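Putative phosphoglycolate phosphatase (Lactobacillus delbrueckii, PDB 2HI0) probably hydrolyses 2-phosphoglycolate to glycolate and phosphate, as a member of the haloacid dehalogenase-like hydrolases. Local coordinates at residues 186-191 with 235-240; 204-209 with 231-236; 7-12 with 116-121. All coordinates share one frame; numbering follows the deposited sequence.

Contact 1 of 3, residues 186-191 with 235-240. With NA (sodium ion), chain C.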
# COMPACT_ATOMS: atom_id res chain seq x y z
N VAL A 186 12.91 -7.42 6.25
CA VAL A 186 12.74 -5.98 6.13
C VAL A 186 11.42 -5.70 5.37
O VAL A 186 11.02 -6.46 4.49
CB VAL A 186 13.97 -5.31 5.44
CG1 VAL A 186 14.15 -5.82 4.01
CG2 VAL A 186 13.88 -3.77 5.47
N TYR A 187 10.72 -4.66 5.79
CA TYR A 187 9.48 -4.26 5.15
C TYR A 187 9.79 -3.00 4.35
O TYR A 187 10.48 -2.11 4.83
CB TYR A 187 8.38 -3.99 6.20
CG TYR A 187 7.01 -3.94 5.56
CD1 TYR A 187 6.24 -5.09 5.34
CD2 TYR A 187 6.56 -2.75 5.04
CE1 TYR A 187 5.01 -5.01 4.66
CE2 TYR A 187 5.34 -2.67 4.38
CZ TYR A 187 4.58 -3.80 4.20
OH TYR A 187 3.37 -3.68 3.50
N ILE A 188 9.25 -2.90 3.15
CA ILE A 188 9.55 -1.80 2.22
C ILE A 188 8.23 -1.16 1.83
O ILE A 188 7.32 -1.83 1.36
CB ILE A 188 10.24 -2.29 0.97
CG1 ILE A 188 11.54 -3.06 1.29
CG2 ILE A 188 10.47 -1.09 -0.01
CD1 ILE A 188 11.36 -4.55 1.13
N GLY A 189 8.11 0.15 2.03
CA GLY A 189 6.85 0.81 1.62
C GLY A 189 6.97 2.32 1.50
O GLY A 189 8.03 2.88 1.77
N ASP A 190 5.89 2.98 1.08
CA ASP A 190 5.91 4.40 0.78
C ASP A 190 5.13 5.29 1.77
O ASP A 190 5.00 6.48 1.52
CB ASP A 190 5.33 4.62 -0.62
CG ASP A 190 3.84 4.23 -0.70
OD1 ASP A 190 3.46 3.23 -0.04
OD2 ASP A 190 3.03 4.89 -1.38
N SER A 191 4.62 4.71 2.85
CA SER A 191 3.76 5.48 3.74
C SER A 191 4.05 5.26 5.22
O SER A 191 4.83 4.37 5.63
CB SER A 191 2.30 5.14 3.45
OG SER A 191 1.90 3.96 4.13
N GLU A 235 20.52 -1.98 -2.85
CA GLU A 235 21.66 -1.81 -1.95
C GLU A 235 21.25 -1.80 -0.48
O GLU A 235 21.92 -2.39 0.37
CB GLU A 235 22.44 -0.55 -2.33
CG GLU A 235 23.05 -0.65 -3.73
CD GLU A 235 23.68 0.65 -4.19
OE1 GLU A 235 23.88 1.55 -3.35
OE2 GLU A 235 23.99 0.74 -5.40
N ALA A 236 20.10 -1.17 -0.18
CA ALA A 236 19.57 -1.11 1.19
C ALA A 236 19.19 -2.50 1.67
O ALA A 236 19.45 -2.88 2.85
CB ALA A 236 18.39 -0.19 1.28
N ILE A 237 18.59 -3.29 0.79
CA ILE A 237 18.14 -4.63 1.19
C ILE A 237 19.36 -5.54 1.39
O ILE A 237 19.35 -6.37 2.29
CB ILE A 237 17.11 -5.22 0.18
CG1 ILE A 237 15.79 -4.46 0.22
CG2 ILE A 237 16.88 -6.73 0.45
CD1 ILE A 237 14.89 -4.65 -0.97
N LEU A 238 20.41 -5.38 0.56
CA LEU A 238 21.60 -6.23 0.60
C LEU A 238 22.64 -5.74 1.61
O LEU A 238 23.57 -6.46 1.96
CB LEU A 238 22.23 -6.35 -0.81
CG LEU A 238 21.34 -7.04 -1.86
CD1 LEU A 238 22.02 -6.97 -3.25
CD2 LEU A 238 20.97 -8.47 -1.46
N GLY A 239 22.44 -4.53 2.12
CA GLY A 239 23.39 -3.89 3.03
C GLY A 239 24.69 -3.45 2.38
O GLY A 239 25.70 -3.23 3.07
N GLU A 240 24.67 -3.34 1.06
CA GLU A 240 25.82 -2.85 0.32
C GLU A 240 25.75 -1.30 0.22
O GLU A 240 26.75 -0.60 -0.04
CB GLU A 240 25.95 -3.55 -1.06
CG GLU A 240 24.69 -3.69 -1.88
OXT GLU A 240 24.69 -0.68 0.41
NA NA C . 1.46 2.04 -0.29
O HOH W 1 1.25 2.43 2.36
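Ile-237 on helix 230-238 meets Val-186 and Ile-188 of strand 185-189, and everything that passes between the two segments is apolar. Ile-237 CG1 lies 4.3 Å from Val-186 CG1, and one carbon further out Ile-237 CD1 comes within 4.1 Å of Ile-188 CD1. The two strand residues, two positions apart, share the face turned toward the helix. The CB of Ile-237 does not set out toward the strand; the reach comes from its long branch, with CG1 opposite the carbonyl carbon (chi1 -68°) and CD1 extended beyond. The two isoleucines cross at about a right angle and meet at their CD1 methyls; with Val-186 the contact buries a modest 103 Å².

Metal coordination occupies the other end of the strand segment. Asp-190, just past the last strand residue, binds the sodium ion through OD1 at 2.3 Å, while its OD2 accepts a hydrogen bond from Phe-212 N, so both oxygens help to fix the carboxylate's rotation. Asp-10, the main-chain oxygen of Asp-12 and a water supply the other ligands. In relatives this position usually holds the magnesium cofactor.

Strand 185-189 runs between strands 6-9 and 204-208 in the parallel sheet; helix 230-238 covers one face, and on the other Tyr-187 packs against helix 192-200.

Contact 2 of 3, residues 204-209 with 231-236. With EDO (1,2-ethanediol), chain K.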
# COMPACT_ATOMS: atom_id res chain seq x y z
N ASP A 204 12.77 -4.34 10.69
CA ASP A 204 13.27 -3.12 10.08
C ASP A 204 12.39 -2.70 8.91
O ASP A 204 11.63 -3.49 8.33
CB ASP A 204 14.71 -3.34 9.54
CG ASP A 204 15.75 -3.60 10.63
OD1 ASP A 204 15.45 -3.45 11.82
OD2 ASP A 204 16.91 -3.96 10.31
N GLU A 205 12.55 -1.44 8.53
CA GLU A 205 11.77 -0.83 7.42
C GLU A 205 12.63 0.08 6.54
O GLU A 205 13.51 0.79 7.02
CB GLU A 205 10.55 -0.04 7.96
CG GLU A 205 9.39 0.16 6.98
CD GLU A 205 9.30 1.55 6.30
OE1 GLU A 205 10.16 2.46 6.49
OE2 GLU A 205 8.29 1.71 5.55
N ILE A 206 12.38 0.02 5.25
CA ILE A 206 12.96 0.91 4.27
C ILE A 206 11.79 1.65 3.61
O ILE A 206 10.75 1.01 3.27
CB ILE A 206 13.76 0.11 3.20
CG1 ILE A 206 14.93 -0.62 3.83
CG2 ILE A 206 14.19 1.03 2.05
CD1 ILE A 206 15.51 -1.72 2.89
N ALA A 207 11.92 2.97 3.52
CA ALA A 207 10.91 3.81 2.89
C ALA A 207 11.36 4.24 1.48
O ALA A 207 12.53 4.50 1.26
CB ALA A 207 10.59 5.08 3.77
N VAL A 208 10.44 4.28 0.53
CA VAL A 208 10.72 4.69 -0.84
C VAL A 208 10.05 6.06 -1.06
O VAL A 208 9.01 6.34 -0.47
CB VAL A 208 10.25 3.62 -1.88
CG1 VAL A 208 10.85 2.27 -1.47
CG2 VAL A 208 8.70 3.54 -2.04
N ASN A 209 10.65 6.90 -1.90
CA ASN A 209 10.14 8.27 -2.11
C ASN A 209 9.29 8.42 -3.39
O ASN A 209 8.89 9.53 -3.75
CB ASN A 209 11.30 9.28 -2.10
CG ASN A 209 11.95 9.44 -3.47
OD1 ASN A 209 12.00 8.51 -4.25
ND2 ASN A 209 12.43 10.64 -3.76
N GLU A 231 17.75 0.79 -7.61
CA GLU A 231 19.13 0.35 -7.37
C GLU A 231 19.52 0.61 -5.92
O GLU A 231 20.11 -0.24 -5.28
CB GLU A 231 20.12 1.06 -8.29
CG GLU A 231 21.56 0.78 -7.92
N LYS A 232 19.19 1.80 -5.41
CA LYS A 232 19.46 2.14 -4.01
C LYS A 232 18.68 1.27 -3.04
O LYS A 232 19.17 0.88 -2.00
CB LYS A 232 19.24 3.63 -3.76
CG LYS A 232 20.29 4.55 -4.43
CD LYS A 232 21.71 3.88 -4.52
CE LYS A 232 22.68 4.61 -5.48
NZ LYS A 232 23.54 3.64 -6.27
N LEU A 233 17.47 0.92 -3.42
CA LEU A 233 16.64 0.01 -2.64
C LEU A 233 17.29 -1.36 -2.60
O LEU A 233 17.36 -1.96 -1.51
CB LEU A 233 15.21 -0.05 -3.22
CG LEU A 233 14.26 -1.07 -2.61
CD1 LEU A 233 14.20 -0.88 -1.09
CD2 LEU A 233 12.87 -0.95 -3.24
N GLU A 234 17.81 -1.84 -3.75
CA GLU A 234 18.56 -3.11 -3.75
C GLU A 234 19.76 -3.06 -2.77
O GLU A 234 20.00 -3.97 -1.96
CB GLU A 234 19.08 -3.42 -5.18
CG GLU A 234 19.75 -4.80 -5.30
CD GLU A 234 20.14 -5.18 -6.72
OE1 GLU A 234 19.40 -4.87 -7.69
OE2 GLU A 234 21.19 -5.84 -6.85
N GLU A 235 20.52 -1.98 -2.85
CA GLU A 235 21.66 -1.81 -1.95
C GLU A 235 21.25 -1.80 -0.48
O GLU A 235 21.92 -2.39 0.37
CB GLU A 235 22.44 -0.55 -2.33
CG GLU A 235 23.05 -0.65 -3.73
CD GLU A 235 23.68 0.65 -4.19
OE1 GLU A 235 23.88 1.55 -3.35
OE2 GLU A 235 23.99 0.74 -5.40
N ALA A 236 20.10 -1.17 -0.18
CA ALA A 236 19.57 -1.11 1.19
C ALA A 236 19.19 -2.50 1.67
O ALA A 236 19.45 -2.88 2.85
CB ALA A 236 18.39 -0.19 1.28
C1 EDO K . 17.27 -1.76 -10.57
O1 EDO K . 18.16 -1.80 -11.70
C2 EDO K . 17.63 -2.90 -9.63
O2 EDO K . 18.89 -2.68 -8.99
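Strand 204-208 and helix 231-236 run almost antiparallel, at 171° with their axes 10.0 Å apart, and the CA atoms of Ile-206 and Ala-236 approach to 7.6 Å. This is the layering of a Rossmann-like alpha/beta fold, as in the core of haloacid dehalogenase-like hydrolases: the C-terminal helix, reached from strand 226-227, lies back across a face of the parallel sheet. No hydrogen bond links the two segments, and the 168 Å² they bury come from four residues.

Ile-206 contributes the largest share, splitting its branches between two helix residues. The longer branch ends in CD1, 3.6 Å from Ala-236 CB, while the short branch sets CG2 3.7 Å from Leu-233 CD1. Because alanine is small, Ile-206 CD1 can also come close to the helix backbone. Leu-233 is forked as well: with CG trans to its own N (chi1 174°), it leaves CD1 to Ile-206 and places CD2 4.2 Å from Val-208 CG1. It meets both strand residues obliquely, bridging positions two apart on the strand. Val-227 and Ile-188, from the flanking strands, extend the same apolar layer.

Away from the sheet the helix bears charge. Lys-232 NZ pairs with Glu-235 OE2 at 3.1 Å, approaching on the syn side but 34° out of the carboxylate plane. Glu-234 OE1 accepts two hydrogen bonds, one from Asn-121 ND2 and one, 2.6 Å long, from O2 of an ethanediol probably left by crystallisation.

Contact 3 of 3, residues 7-12 with 116-121. With NA (sodium ion), chain C.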
# COMPACT_ATOMS: atom_id res chain seq x y z
N ALA A 7 12.42 -9.96 2.03
CA ALA A 7 12.03 -8.55 1.76
C ALA A 7 10.55 -8.60 1.46
O ALA A 7 10.12 -9.31 0.56
CB ALA A 7 12.82 -7.94 0.56
N ILE A 8 9.79 -7.88 2.28
CA ILE A 8 8.33 -7.85 2.26
C ILE A 8 7.94 -6.45 1.80
O ILE A 8 8.28 -5.46 2.47
CB ILE A 8 7.76 -8.15 3.65
CG1 ILE A 8 8.30 -9.46 4.19
CG2 ILE A 8 6.23 -8.21 3.57
CD1 ILE A 8 7.89 -9.65 5.70
N PHE A 9 7.26 -6.38 0.65
CA PHE A 9 6.93 -5.12 -0.01
C PHE A 9 5.43 -4.80 0.11
O PHE A 9 4.56 -5.67 -0.07
CB PHE A 9 7.21 -5.18 -1.50
CG PHE A 9 8.66 -5.41 -1.85
CD1 PHE A 9 9.21 -6.67 -1.80
CD2 PHE A 9 9.47 -4.35 -2.16
CE1 PHE A 9 10.53 -6.87 -2.12
CE2 PHE A 9 10.81 -4.57 -2.49
CZ PHE A 9 11.32 -5.82 -2.45
N ASP A 10 5.15 -3.54 0.35
CA ASP A 10 3.82 -2.98 0.01
C ASP A 10 3.68 -2.93 -1.53
O ASP A 10 4.67 -3.07 -2.27
CB ASP A 10 3.67 -1.59 0.59
CG ASP A 10 2.25 -1.06 0.51
OD1 ASP A 10 1.26 -1.83 0.56
OD2 ASP A 10 2.13 0.16 0.36
N MSE A 11 2.46 -2.81 -2.04
CA MSE A 11 2.21 -2.79 -3.48
C MSE A 11 2.08 -1.35 -4.00
O MSE A 11 2.94 -0.91 -4.79
CB MSE A 11 0.97 -3.62 -3.82
CG MSE A 11 0.57 -3.52 -5.25
SE MSE A 11 -0.63 -4.93 -5.75
CE MSE A 11 0.54 -6.42 -6.14
N ASP A 12 1.02 -0.65 -3.57
CA ASP A 12 0.71 0.71 -4.06
C ASP A 12 1.83 1.68 -3.78
O ASP A 12 2.27 1.77 -2.64
CB ASP A 12 -0.56 1.27 -3.42
CG ASP A 12 -1.80 0.59 -3.86
OD1 ASP A 12 -2.16 0.63 -5.03
OD2 ASP A 12 -2.49 0.02 -2.97
N LEU A 116 11.18 -4.62 -11.72
CA LEU A 116 11.39 -5.96 -12.30
C LEU A 116 12.87 -6.43 -12.17
O LEU A 116 13.14 -7.58 -11.77
CB LEU A 116 10.88 -6.01 -13.75
CG LEU A 116 9.37 -5.89 -13.91
CD1 LEU A 116 8.94 -5.85 -15.38
CD2 LEU A 116 8.64 -7.02 -13.16
N ASP A 117 13.81 -5.53 -12.45
CA ASP A 117 15.21 -5.85 -12.28
C ASP A 117 15.55 -6.12 -10.80
O ASP A 117 16.28 -7.03 -10.48
CB ASP A 117 16.14 -4.72 -12.78
CG ASP A 117 16.17 -4.53 -14.32
OD1 ASP A 117 15.73 -5.39 -15.10
OD2 ASP A 117 16.66 -3.46 -14.76
N LEU A 118 15.01 -5.30 -9.91
CA LEU A 118 15.22 -5.50 -8.48
C LEU A 118 14.82 -6.88 -8.04
O LEU A 118 15.56 -7.56 -7.31
CB LEU A 118 14.43 -4.43 -7.69
CG LEU A 118 14.35 -4.51 -6.14
CD1 LEU A 118 15.68 -4.29 -5.47
CD2 LEU A 118 13.26 -3.51 -5.60
N MSE A 119 13.63 -7.30 -8.44
CA MSE A 119 13.12 -8.63 -8.03
C MSE A 119 13.98 -9.79 -8.55
O MSE A 119 14.30 -10.75 -7.83
CB MSE A 119 11.63 -8.82 -8.39
CG MSE A 119 10.70 -7.76 -7.74
SE MSE A 119 10.96 -7.46 -5.82
CE MSE A 119 9.74 -5.96 -5.59
N LYS A 120 14.38 -9.69 -9.80
CA LYS A 120 15.26 -10.67 -10.42
C LYS A 120 16.57 -10.76 -9.65
O LYS A 120 17.07 -11.86 -9.37
CB LYS A 120 15.50 -10.27 -11.88
CG LYS A 120 16.42 -11.17 -12.68
CD LYS A 120 16.41 -10.78 -14.17
N ASN A 121 17.14 -9.58 -9.33
CA ASN A 121 18.44 -9.51 -8.70
C ASN A 121 18.36 -10.04 -7.28
O ASN A 121 19.26 -10.76 -6.83
CB ASN A 121 18.96 -8.07 -8.67
CG ASN A 121 19.35 -7.53 -10.05
OD1 ASN A 121 19.42 -8.28 -11.04
ND2 ASN A 121 19.56 -6.22 -10.13
NA NA C . 1.46 2.04 -0.29
O HOH W 1 1.25 2.43 2.36
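The terminal methyl of Met-119, a selenomethionine in this crystal, sits squarely over one face of the Phe-9 ring: CE is 3.5 Å from the ring centroid and only 10° off the normal, a CH-pi contact. The heavier SE stands oblique to the same ring, 4.2 Å from the Phe-9 centroid, completing a Met-aromatic contact. Ring and chain approach from opposite directions, and a bend at chi2 (-49°) in Met-119 swings its end toward Phe-9, although its CB does not set out that way. Leu-118 also comes against the ring obliquely, with CD2 4.1 Å from Phe-9 CE2. Were Phe-9 replaced, an alanine here is likely to leave the Met-119 methyl without its aromatic platform, its end less firmly held, and to open a gap beside Leu-118.

Phe-9 ends the first core strand, directly before a loop that fits the DxDx(T/V) signature of haloacid dehalogenase-like enzymes. In that loop Asp-10 OD2 binds sodium at 2.1 Å and the main-chain O of Asp-12 does so at 2.5 Å. Asp-10 OD1 pairs with Lys-165, and Asp-12 OD1 with Lys-135.

Overall arrangement
From the N terminus, strand 6-9 comes first, and contact 3 closes a loop of 103 intervening residues, much of it helical, by setting helix 115-124 against that strand. Contact 1 opens only after this loop has closed, at strand 185-189, and contact 2 opens next, at strand 204-208. Both return to helix 230-238, so contact 2 nests inside contact 1, sharing Glu-235 and Ala-236, and no loop crosses another. Backbone hydrogen bonds between the strands unite all three contacts in one sheet. Leu-233 packs on Leu-118, bringing helices 230-238 and 115-124 into contact, while the sodium ion joins the strand ends of contacts 1 and 3.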